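Local coordinates for protein xyloglucan-specific endo-beta-1,4-glucanase BoGH5A (Bacteroides ovatus, PDB 3ZMR) that hydrolyses internal beta-1,4-glucosidic bonds in the backbone of plant xyloglucans, retaining the anomeric configuration and releasing xyloglucan oligosaccharides, at residues E133-G138 against Y177-E182; T186-S191 against W241-L246; A232-L237 against N285-N290. All coordinates share one frame; numbering follows the deposited sequence.

Contact 1: E133-G138 against Y177-E182. With XYS (alpha-D-xylopyranose), chain C.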
loop_
_atom_site.group_PDB
_atom_site.type_symbol
_atom_site.label_atom_id
_atom_site.label_comp_id
_atom_site.label_asym_id
_atom_site.label_seq_id
_atom_site.Cartn_x
_atom_site.Cartn_y
_atom_site.Cartn_z
ATOM N N GLU A 133 -0.942 -15.194 -7.757
ATOM C CA GLU A 133 -1.052 -15.279 -6.312
ATOM C C GLU A 133 -1.815 -16.557 -5.823
ATOM O O GLU A 133 -1.964 -16.768 -4.632
ATOM C CB GLU A 133 -1.718 -14.039 -5.726
ATOM C CG GLU A 133 -3.242 -13.995 -5.742
ATOM C CD GLU A 133 -3.917 -13.645 -7.040
ATOM O OE1 GLU A 133 -3.391 -13.914 -8.150
ATOM O OE2 GLU A 133 -5.058 -13.091 -6.931
ATOM N N ALA A 134 -2.305 -17.358 -6.770
ATOM C CA ALA A 134 -3.054 -18.583 -6.432
ATOM C C ALA A 134 -2.131 -19.594 -5.699
ATOM O O ALA A 134 -1.044 -19.955 -6.169
ATOM C CB ALA A 134 -3.610 -19.203 -7.690
ATOM N N VAL A 135 -2.582 -20.012 -4.527
ATOM C CA VAL A 135 -1.860 -20.960 -3.680
ATOM C C VAL A 135 -2.870 -22.000 -3.148
ATOM O O VAL A 135 -4.006 -21.670 -2.850
ATOM C CB VAL A 135 -1.125 -20.269 -2.501
ATOM C CG1 VAL A 135 0.081 -19.493 -3.011
ATOM C CG2 VAL A 135 -2.080 -19.396 -1.677
ATOM N N ILE A 136 -2.415 -23.243 -3.048
ATOM C CA ILE A 136 -3.154 -24.270 -2.327
ATOM C C ILE A 136 -2.617 -24.206 -0.892
ATOM O O ILE A 136 -1.408 -24.314 -0.655
ATOM C CB ILE A 136 -2.973 -25.652 -2.966
ATOM C CG1 ILE A 136 -3.410 -25.649 -4.445
ATOM C CG2 ILE A 136 -3.678 -26.719 -2.141
ATOM C CD1 ILE A 136 -4.812 -25.193 -4.734
ATOM N N VAL A 137 -3.525 -23.988 0.050
ATOM C CA VAL A 137 -3.155 -23.789 1.449
ATOM C C VAL A 137 -3.622 -24.973 2.288
ATOM O O VAL A 137 -4.810 -25.263 2.369
ATOM C CB VAL A 137 -3.760 -22.496 2.040
ATOM C CG1 VAL A 137 -3.225 -22.257 3.444
ATOM C CG2 VAL A 137 -3.440 -21.307 1.167
ATOM N N GLY A 138 -2.678 -25.607 2.946
ATOM C CA GLY A 138 -2.974 -26.746 3.806
ATOM C C GLY A 138 -3.344 -26.323 5.226
ATOM O O GLY A 138 -3.102 -25.182 5.627
ATOM N N TYR A 177 4.913 -15.994 -3.914
ATOM C CA TYR A 177 6.269 -16.559 -4.039
ATOM C C TYR A 177 6.575 -17.666 -3.043
ATOM O O TYR A 177 7.472 -18.478 -3.297
ATOM C CB TYR A 177 7.322 -15.453 -3.871
ATOM C CG TYR A 177 7.255 -14.312 -4.846
ATOM C CD1 TYR A 177 6.466 -13.190 -4.586
ATOM C CD2 TYR A 177 7.951 -14.359 -6.055
ATOM C CE1 TYR A 177 6.437 -12.126 -5.491
ATOM C CE2 TYR A 177 7.914 -13.322 -6.960
ATOM C CZ TYR A 177 7.154 -12.221 -6.689
ATOM O OH TYR A 177 7.195 -11.204 -7.626
ATOM N N SER A 178 5.873 -17.665 -1.914
ATOM C CA SER A 178 6.215 -18.510 -0.765
ATOM C C SER A 178 5.857 -19.994 -0.939
ATOM O O SER A 178 6.233 -20.841 -0.113
ATOM C CB SER A 178 5.617 -17.971 0.528
ATOM O OG SER A 178 6.202 -16.700 0.819
ATOM N N HIS A 179 5.177 -20.289 -2.034
ATOM C CA HIS A 179 4.937 -21.660 -2.482
ATOM C C HIS A 179 6.002 -22.150 -3.457
ATOM O O HIS A 179 5.940 -23.280 -3.962
ATOM C CB HIS A 179 3.555 -21.785 -3.118
ATOM C CG HIS A 179 3.357 -20.952 -4.340
ATOM N ND1 HIS A 179 3.958 -19.720 -4.509
ATOM C CD2 HIS A 179 2.547 -21.131 -5.415
ATOM C CE1 HIS A 179 3.569 -19.209 -5.663
ATOM N NE2 HIS A 179 2.704 -20.038 -6.229
ATOM N N GLN A 180 6.999 -21.303 -3.708
ATOM C CA GLN A 180 8.021 -21.542 -4.744
ATOM C C GLN A 180 9.439 -21.290 -4.209
ATOM O O GLN A 180 10.332 -20.853 -4.965
ATOM C CB GLN A 180 7.748 -20.709 -6.003
ATOM C CG GLN A 180 6.428 -21.045 -6.665
ATOM C CD GLN A 180 6.474 -22.342 -7.458
ATOM O OE1 GLN A 180 7.530 -22.787 -7.911
ATOM N NE2 GLN A 180 5.318 -22.957 -7.639
ATOM N N PHE A 181 9.638 -21.525 -2.911
ATOM C CA PHE A 181 10.973 -21.414 -2.333
ATOM C C PHE A 181 11.833 -22.627 -2.725
ATOM O O PHE A 181 11.396 -23.769 -2.697
ATOM C CB PHE A 181 10.918 -21.300 -0.811
ATOM C CG PHE A 181 10.357 -20.011 -0.282
ATOM C CD1 PHE A 181 10.664 -18.779 -0.845
ATOM C CD2 PHE A 181 9.582 -20.028 0.861
ATOM C CE1 PHE A 181 10.127 -17.621 -0.298
ATOM C CE2 PHE A 181 9.078 -18.873 1.443
ATOM C CZ PHE A 181 9.368 -17.649 0.856
ATOM N N GLU A 182 13.060 -22.337 -3.121
ATOM C CA GLU A 182 14.137 -23.337 -3.265
ATOM C C GLU A 182 14.720 -23.700 -1.889
ATOM O O GLU A 182 15.092 -24.863 -1.634
ATOM C CB GLU A 182 15.230 -22.734 -4.158
ATOM C CG GLU A 182 16.551 -23.484 -4.212
ATOM C CD GLU A 182 17.590 -22.720 -4.992
ATOM O OE1 GLU A 182 17.199 -21.931 -5.881
ATOM O OE2 GLU A 182 18.794 -22.904 -4.718
HETATM C C1 XYS C . -7.535 -24.397 -0.570
HETATM C C2 XYS C . -8.228 -23.893 0.694
HETATM C C3 XYS C . -8.597 -22.415 0.538
HETATM C C4 XYS C . -7.350 -21.618 0.135
HETATM C C5 XYS C . -6.677 -22.247 -1.102
HETATM O O2 XYS C . -9.397 -24.675 0.972
HETATM O O3 XYS C . -9.136 -21.937 1.781
HETATM O O4 XYS C . -7.668 -20.227 -0.098
HETATM O O5 XYS C . -6.366 -23.624 -0.847
HETATM O O HOH W 1 0.782 -19.123 -8.046
#
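Val-135 lies over one face of the His-179 imidazole, and this apolar touch is the direct part of the contact. Its CG1 methyl sits 3.9 Å from the centroid of the His-179 ring, 17° off the ring normal, a CH-pi contact. The methyl comes down nearest to the CG and CD2 side of the ring. His-179 CG stands between its own backbone N and carbonyl carbon (chi1 62°), which swings the imidazole out of the type I turn Tyr-177 to Gln-180 toward Val-135. CG of Gln-180 packs on the opposite face, and Trp-193 meets the ring edge-to-face, so the imidazole is held from several directions.

The polar link is indirect. Ala-134 O and His-179 NE2 are 3.7 Å apart, and a water joins them: it donates to Ala-134 O at 2.7 Å and lies 2.8 Å from His-179 NE2.

Sugar binding occupies the other side of the segment 133-138. Val-137 N gives a nearly straight bond (171°) to the ring oxygen O5 of a xylose, 3.0 Å away, while Val-137 CG2 lies 4.1 Å from C4 of the same xylose. Earlier in the segment, both carboxylate oxygens of Glu-133 accept backbone N-H groups, those of Asn-130 and Thr-131.

The chemistry implies a sugar-binding segment with the loop after barrel strand 170-173 packed behind it, through the His-179 face and one bridging water; the directional bond to the xylose comes from the backbone N-H of Val-137, and its CG2 methyl adds apolar contact.

Contact 2: T186-S191 against W241-L246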
loop_
_atom_site.group_PDB
_atom_site.type_symbol
_atom_site.label_atom_id
_atom_site.label_comp_id
_atom_site.label_asym_id
_atom_site.label_seq_id
_atom_site.Cartn_x
_atom_site.Cartn_y
_atom_site.Cartn_z
ATOM N N THR A 186 15.744 -19.602 4.258
ATOM C CA THR A 186 16.314 -18.327 3.813
ATOM C C THR A 186 15.381 -17.575 2.878
ATOM O O THR A 186 15.715 -16.491 2.406
ATOM C CB THR A 186 17.664 -18.520 3.088
ATOM O OG1 THR A 186 17.469 -19.316 1.913
ATOM C CG2 THR A 186 18.680 -19.198 4.017
ATOM N N TYR A 187 14.226 -18.170 2.580
ATOM C CA TYR A 187 13.205 -17.559 1.707
ATOM C C TYR A 187 13.709 -17.361 0.274
ATOM O O TYR A 187 13.282 -16.425 -0.430
ATOM C CB TYR A 187 12.716 -16.226 2.261
ATOM C CG TYR A 187 12.359 -16.276 3.707
ATOM C CD1 TYR A 187 11.323 -17.096 4.157
ATOM C CD2 TYR A 187 13.077 -15.542 4.657
ATOM C CE1 TYR A 187 10.984 -17.135 5.505
ATOM C CE2 TYR A 187 12.745 -15.588 6.010
ATOM C CZ TYR A 187 11.697 -16.395 6.425
ATOM O OH TYR A 187 11.351 -16.450 7.769
ATOM N N LYS A 188 14.631 -18.224 -0.153
ATOM C CA LYS A 188 15.170 -18.174 -1.494
ATOM C C LYS A 188 14.166 -18.697 -2.496
ATOM O O LYS A 188 13.740 -19.836 -2.423
ATOM C CB LYS A 188 16.494 -18.943 -1.607
ATOM C CG LYS A 188 17.096 -18.934 -3.012
ATOM C CD LYS A 188 17.678 -17.598 -3.422
ATOM C CE LYS A 188 18.408 -17.703 -4.758
ATOM N NZ LYS A 188 19.126 -16.441 -5.094
ATOM N N ILE A 189 13.818 -17.836 -3.442
ATOM C CA ILE A 189 12.802 -18.125 -4.462
ATOM C C ILE A 189 13.417 -18.827 -5.665
ATOM O O ILE A 189 14.472 -18.397 -6.163
ATOM C CB ILE A 189 12.093 -16.818 -4.911
ATOM C CG1 ILE A 189 11.418 -16.157 -3.708
ATOM C CG2 ILE A 189 11.040 -17.107 -5.977
ATOM C CD1 ILE A 189 11.094 -14.700 -3.923
ATOM N N LYS A 190 12.767 -19.902 -6.116
ATOM C CA LYS A 190 13.182 -20.597 -7.327
ATOM C C LYS A 190 13.307 -19.664 -8.532
ATOM O O LYS A 190 12.362 -18.919 -8.857
ATOM C CB LYS A 190 12.193 -21.707 -7.703
ATOM C CG LYS A 190 12.216 -22.885 -6.738
ATOM C CD LYS A 190 11.145 -23.964 -7.021
ATOM C CE LYS A 190 11.267 -25.102 -6.017
ATOM N NZ LYS A 190 10.264 -26.190 -6.211
ATOM N N SER A 191 14.433 -19.729 -9.232
ATOM C CA SER A 191 14.648 -18.879 -10.405
ATOM C C SER A 191 13.601 -19.166 -11.479
ATOM O O SER A 191 13.157 -18.247 -12.198
ATOM C CB SER A 191 16.061 -19.050 -10.984
ATOM O OG SER A 191 16.283 -20.377 -11.422
ATOM N N TRP A 241 11.618 -9.208 -0.889
ATOM C CA TRP A 241 11.690 -8.027 -1.764
ATOM C C TRP A 241 13.077 -7.748 -2.342
ATOM O O TRP A 241 13.193 -7.221 -3.451
ATOM C CB TRP A 241 11.131 -6.753 -1.108
ATOM C CG TRP A 241 9.666 -6.607 -1.406
ATOM C CD1 TRP A 241 8.619 -6.740 -0.528
ATOM C CD2 TRP A 241 9.085 -6.346 -2.686
ATOM N NE1 TRP A 241 7.422 -6.615 -1.198
ATOM C CE2 TRP A 241 7.671 -6.386 -2.524
ATOM C CE3 TRP A 241 9.609 -6.160 -3.972
ATOM C CZ2 TRP A 241 6.789 -6.192 -3.591
ATOM C CZ3 TRP A 241 8.726 -5.934 -5.016
ATOM C CH2 TRP A 241 7.345 -5.974 -4.825
ATOM N N LYS A 242 14.130 -8.128 -1.613
ATOM C CA LYS A 242 15.466 -7.955 -2.158
ATOM C C LYS A 242 15.616 -8.736 -3.479
ATOM O O LYS A 242 16.150 -8.250 -4.491
ATOM C CB LYS A 242 16.535 -8.327 -1.138
ATOM C CG LYS A 242 17.940 -8.074 -1.643
ATOM C CD LYS A 242 18.967 -8.354 -0.541
ATOM C CE LYS A 242 20.362 -8.124 -1.098
ATOM N NZ LYS A 242 21.441 -8.473 -0.144
ATOM N N GLN A 243 15.130 -9.979 -3.463
ATOM C CA GLN A 243 15.186 -10.814 -4.647
ATOM C C GLN A 243 14.374 -10.275 -5.809
ATOM O O GLN A 243 14.810 -10.250 -6.969
ATOM C CB GLN A 243 14.695 -12.220 -4.343
ATOM C CG GLN A 243 15.634 -12.966 -3.402
ATOM C CD GLN A 243 15.007 -14.249 -2.935
ATOM O OE1 GLN A 243 15.042 -15.272 -3.633
ATOM N NE2 GLN A 243 14.407 -14.197 -1.767
ATOM N N ILE A 244 13.142 -9.893 -5.490
ATOM C CA ILE A 244 12.243 -9.399 -6.538
ATOM C C ILE A 244 12.777 -8.073 -7.129
ATOM O O ILE A 244 12.848 -7.885 -8.362
ATOM C CB ILE A 244 10.832 -9.184 -5.978
ATOM C CG1 ILE A 244 10.245 -10.499 -5.422
ATOM C CG2 ILE A 244 9.919 -8.573 -7.044
ATOM C CD1 ILE A 244 9.161 -10.251 -4.395
ATOM N N ALA A 245 13.195 -7.169 -6.229
ATOM C CA ALA A 245 13.763 -5.889 -6.666
ATOM C C ALA A 245 14.981 -6.080 -7.545
ATOM O O ALA A 245 15.133 -5.409 -8.564
ATOM C CB ALA A 245 14.100 -5.038 -5.452
ATOM N N LEU A 246 15.864 -7.009 -7.172
ATOM C CA LEU A 246 17.056 -7.265 -8.004
ATOM C C LEU A 246 16.693 -7.846 -9.353
ATOM O O LEU A 246 17.280 -7.477 -10.380
ATOM C CB LEU A 246 18.063 -8.150 -7.268
ATOM C CG LEU A 246 18.847 -7.463 -6.117
ATOM C CD1 LEU A 246 19.661 -8.464 -5.319
ATOM C CD2 LEU A 246 19.731 -6.347 -6.652
HETATM O O HOH W 2 16.170 -15.745 -5.889
#
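Gln-243 OE1 is gripped by two donors, the backbone N of Ile-189 and a water. The bond from Ile-189 N is 2.8 Å long and almost straight (175°), and it reaches Gln-243 OE1 in the carbonyl plane, on a lone pair. The water donates to Gln-243 OE1 at 2.6 Å, donates also to Ile-189 O, and accepts a weak bond from Lys-188 NZ. The other end of the same amide turns to Tyr-187: Gln-243 NE2 donates to Tyr-187 O at 2.8 Å. Tyr-187 O lies close to the amide plane of Gln-243, whereas NE2 stands above the carbonyl plane of Tyr-187, 37° out of it. NE2 has a second acceptor in Ala-239 O, one turn back on helix 227-248, so the amide is fixed in rotation at both ends.

Gln-243 CG is anti to its own carbonyl carbon (chi1 -67°), and the chain runs extended beyond it, carrying the amide from the helix across to the backbone of strand 188-189. Aliphatic groups line its path. Ile-189 CB lies 3.6 Å from Gln-243 OE1, and Ile-189 CD1 lies 4.0 Å from Gln-243 NE2; Lys-188, bent at chi2, brings its CD to 3.5 Å from Gln-243 OE1. Deeper in, Ile-189 and Ile-244 both pack on Tyr-177.

Tyr-187 and Lys-188 together face Asp-183 in a G1 beta bulge, with Tyr-187 at positive phi. Because one glutamine amide takes the N-H of Ile-189 and the C=O of Tyr-187, it bonds this edge much as a neighbouring strand would, tying the short hairpin to the outer helix of the barrel by side chain to backbone bonds.

Contact 3: A232-L237 against N285-N290. With EDO (1,2-ethanediol), chain H.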
loop_
_atom_site.group_PDB
_atom_site.type_symbol
_atom_site.label_atom_id
_atom_site.label_comp_id
_atom_site.label_asym_id
_atom_site.label_seq_id
_atom_site.Cartn_x
_atom_site.Cartn_y
_atom_site.Cartn_z
ATOM N N ALA A 232 10.837 -11.177 12.796
ATOM C CA ALA A 232 10.779 -12.267 11.832
ATOM C C ALA A 232 10.092 -11.837 10.539
ATOM O O ALA A 232 10.527 -12.204 9.428
ATOM C CB ALA A 232 10.047 -13.476 12.429
ATOM N N LEU A 233 9.005 -11.079 10.684
ATOM C CA LEU A 233 8.230 -10.645 9.511
ATOM C C LEU A 233 9.004 -9.601 8.690
ATOM O O LEU A 233 9.057 -9.698 7.447
ATOM C CB LEU A 233 6.845 -10.130 9.913
ATOM C CG LEU A 233 5.919 -11.206 10.461
ATOM C CD1 LEU A 233 4.543 -10.643 10.737
ATOM C CD2 LEU A 233 5.821 -12.396 9.570
ATOM N N ASP A 234 9.625 -8.649 9.380
ATOM C CA ASP A 234 10.447 -7.639 8.697
ATOM C C ASP A 234 11.585 -8.342 7.942
ATOM O O ASP A 234 11.913 -7.986 6.814
ATOM C CB ASP A 234 11.084 -6.656 9.696
ATOM C CG ASP A 234 10.145 -5.640 10.271
ATOM O OD1 ASP A 234 8.960 -5.561 9.869
ATOM O OD2 ASP A 234 10.631 -4.848 11.139
ATOM N N GLU A 235 12.234 -9.328 8.580
ATOM C CA GLU A 235 13.362 -10.026 7.967
ATOM C C GLU A 235 12.916 -10.762 6.708
ATOM O O GLU A 235 13.578 -10.706 5.659
ATOM C CB GLU A 235 13.955 -10.999 8.960
ATOM C CG GLU A 235 15.000 -11.946 8.411
ATOM C CD GLU A 235 15.520 -12.859 9.485
ATOM O OE1 GLU A 235 16.460 -12.458 10.200
ATOM O OE2 GLU A 235 14.935 -13.942 9.626
ATOM N N ARG A 236 11.765 -11.441 6.794
ATOM C CA ARG A 236 11.244 -12.179 5.649
ATOM C C ARG A 236 10.826 -11.256 4.501
ATOM O O ARG A 236 11.127 -11.533 3.346
ATOM C CB ARG A 236 10.080 -13.059 6.085
ATOM C CG ARG A 236 9.438 -13.826 4.953
ATOM C CD ARG A 236 8.448 -14.828 5.472
ATOM N NE ARG A 236 7.782 -15.545 4.410
ATOM C CZ ARG A 236 6.944 -16.558 4.634
ATOM N NH1 ARG A 236 6.709 -16.958 5.874
ATOM N NH2 ARG A 236 6.338 -17.165 3.630
ATOM N N LEU A 237 10.098 -10.195 4.830
ATOM C CA LEU A 237 9.620 -9.250 3.815
ATOM C C LEU A 237 10.830 -8.652 3.068
ATOM O O LEU A 237 10.836 -8.561 1.817
ATOM C CB LEU A 237 8.770 -8.202 4.494
ATOM C CG LEU A 237 8.044 -7.269 3.506
ATOM C CD1 LEU A 237 7.045 -7.981 2.613
ATOM C CD2 LEU A 237 7.382 -6.137 4.286
ATOM N N ASN A 285 5.602 -1.299 5.480
ATOM C CA ASN A 285 5.731 -0.386 4.341
ATOM C C ASN A 285 7.127 0.215 4.271
ATOM O O ASN A 285 7.731 0.288 3.213
ATOM C CB ASN A 285 4.687 0.732 4.366
ATOM C CG ASN A 285 3.272 0.251 4.107
ATOM O OD1 ASN A 285 3.039 -0.789 3.505
ATOM N ND2 ASN A 285 2.315 1.046 4.557
ATOM N N GLN A 286 7.650 0.607 5.419
ATOM C CA GLN A 286 9.006 1.147 5.498
ATOM C C GLN A 286 10.088 0.115 5.120
ATOM O O GLN A 286 11.032 0.449 4.388
ATOM C CB GLN A 286 9.284 1.742 6.887
ATOM C CG GLN A 286 10.628 2.481 6.902
ATOM C CD GLN A 286 10.565 3.791 6.147
ATOM O OE1 GLN A 286 9.876 4.723 6.568
ATOM N NE2 GLN A 286 11.248 3.851 5.007
ATOM N N VAL A 287 9.948 -1.112 5.605
ATOM C CA VAL A 287 10.851 -2.190 5.236
ATOM C C VAL A 287 10.900 -2.350 3.709
ATOM O O VAL A 287 11.962 -2.481 3.099
ATOM C CB VAL A 287 10.485 -3.530 5.899
ATOM C CG1 VAL A 287 11.342 -4.667 5.349
ATOM C CG2 VAL A 287 10.668 -3.431 7.412
ATOM N N PHE A 288 9.725 -2.399 3.091
ATOM C CA PHE A 288 9.635 -2.553 1.655
ATOM C C PHE A 288 10.365 -1.404 0.929
ATOM O O PHE A 288 11.160 -1.635 0.047
ATOM C CB PHE A 288 8.156 -2.619 1.273
ATOM C CG PHE A 288 7.863 -2.305 -0.182
ATOM C CD1 PHE A 288 8.304 -3.109 -1.233
ATOM C CD2 PHE A 288 7.127 -1.164 -0.495
ATOM C CE1 PHE A 288 8.013 -2.778 -2.557
ATOM C CE2 PHE A 288 6.817 -0.853 -1.802
ATOM C CZ PHE A 288 7.247 -1.657 -2.829
ATOM N N VAL A 289 10.085 -0.169 1.306
ATOM C CA VAL A 289 10.734 0.975 0.652
ATOM C C VAL A 289 12.274 0.898 0.828
ATOM O O VAL A 289 13.027 1.049 -0.137
ATOM C CB VAL A 289 10.165 2.319 1.161
ATOM C CG1 VAL A 289 10.983 3.509 0.670
ATOM C CG2 VAL A 289 8.724 2.452 0.710
ATOM N N ASN A 290 12.706 0.662 2.059
ATOM C CA ASN A 290 14.133 0.543 2.375
ATOM C C ASN A 290 14.819 -0.475 1.465
ATOM O O ASN A 290 15.877 -0.229 0.932
ATOM C CB ASN A 290 14.348 0.082 3.819
ATOM C CG ASN A 290 13.991 1.119 4.844
ATOM O OD1 ASN A 290 13.755 2.302 4.534
ATOM N ND2 ASN A 290 13.965 0.669 6.110
HETATM C C1 EDO H . 8.644 -16.929 9.521
HETATM O O1 EDO H . 7.684 -17.582 10.361
HETATM C C2 EDO H . 8.144 -15.536 9.185
HETATM O O2 EDO H . 6.899 -15.650 8.492
#
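Val-287 projects from helix 275-293 against Asp-234 and Leu-237 of helix 227-248, joining two successive outer helices of the (beta/alpha)8 barrel, the TIM-barrel fold of family 5 glycosidases. The close part centres on one branch of the valine: Val-287 CG2 lies 3.7 Å from CG of Asp-234, with OD1 at a similar distance, so a methyl rests against the carboxylate without any polar bond. The carboxylate finds its charge partner within its own helix, where Lys-230 makes a salt bridge to Asp-234 OD2. The second branch, Val-287 CG1, anti to the backbone N (chi1 173°), reaches the helix backbone, 3.7 Å from Asp-234 O. The helices come close here, with CA of Asp-234 and CA of Val-287 separated by 6.5 Å.

The direct touch of Leu-237 CD2 on Val-287 CG1 is wider, 4.4 Å, with Phe-284 of helix 275-293 packing beside Leu-237.

By contrast, the Glu-235 and Arg-236 side of helix 227-248 faces away from helix 275-293, and Glu-235 is exposed there. Arg-236 is stretched from CG to NE, with its guanidinium in a cation-pi contact with Trp-221 and its NH2 donating to Ser-178 OG. A leucine here has no guanidinium to bond Ser-178 OG or meet Trp-221, and would probably leave both side chains freer to shift. A 1,2-ethanediol, probably from the crystallisation liquor, meets the guanidinium at its edge: Arg-236 NH1 donates to diol O2 at 2.9 Å, with an N-H...O angle of 145°.

How the contacts relate
All three contacts lie in the barrel of the catalytic domain. Contact 1 closes before the other two open; contacts 2 and 3 interleave and share helix 227-248. Their centres lie about 14 Å (1 to 2), 13 Å (2 to 3) and 19 Å (1 to 3) apart. Contacts 1 and 2 are joined in one hairpin by the backbone pairs Glu-182 N to Lys-188 O (2.7 Å) and Gln-180 O to Lys-190 N (2.9 Å). Ser-178 is bonded to Arg-236, so contact 1 also meets helix 227-248 directly. Tyr-187 CE1 packs on Arg-236 CD, and Trp-241 meets Phe-288. Contacts thus run from the xylose-binding segment, through hairpin and shared helix, to helix 275-293.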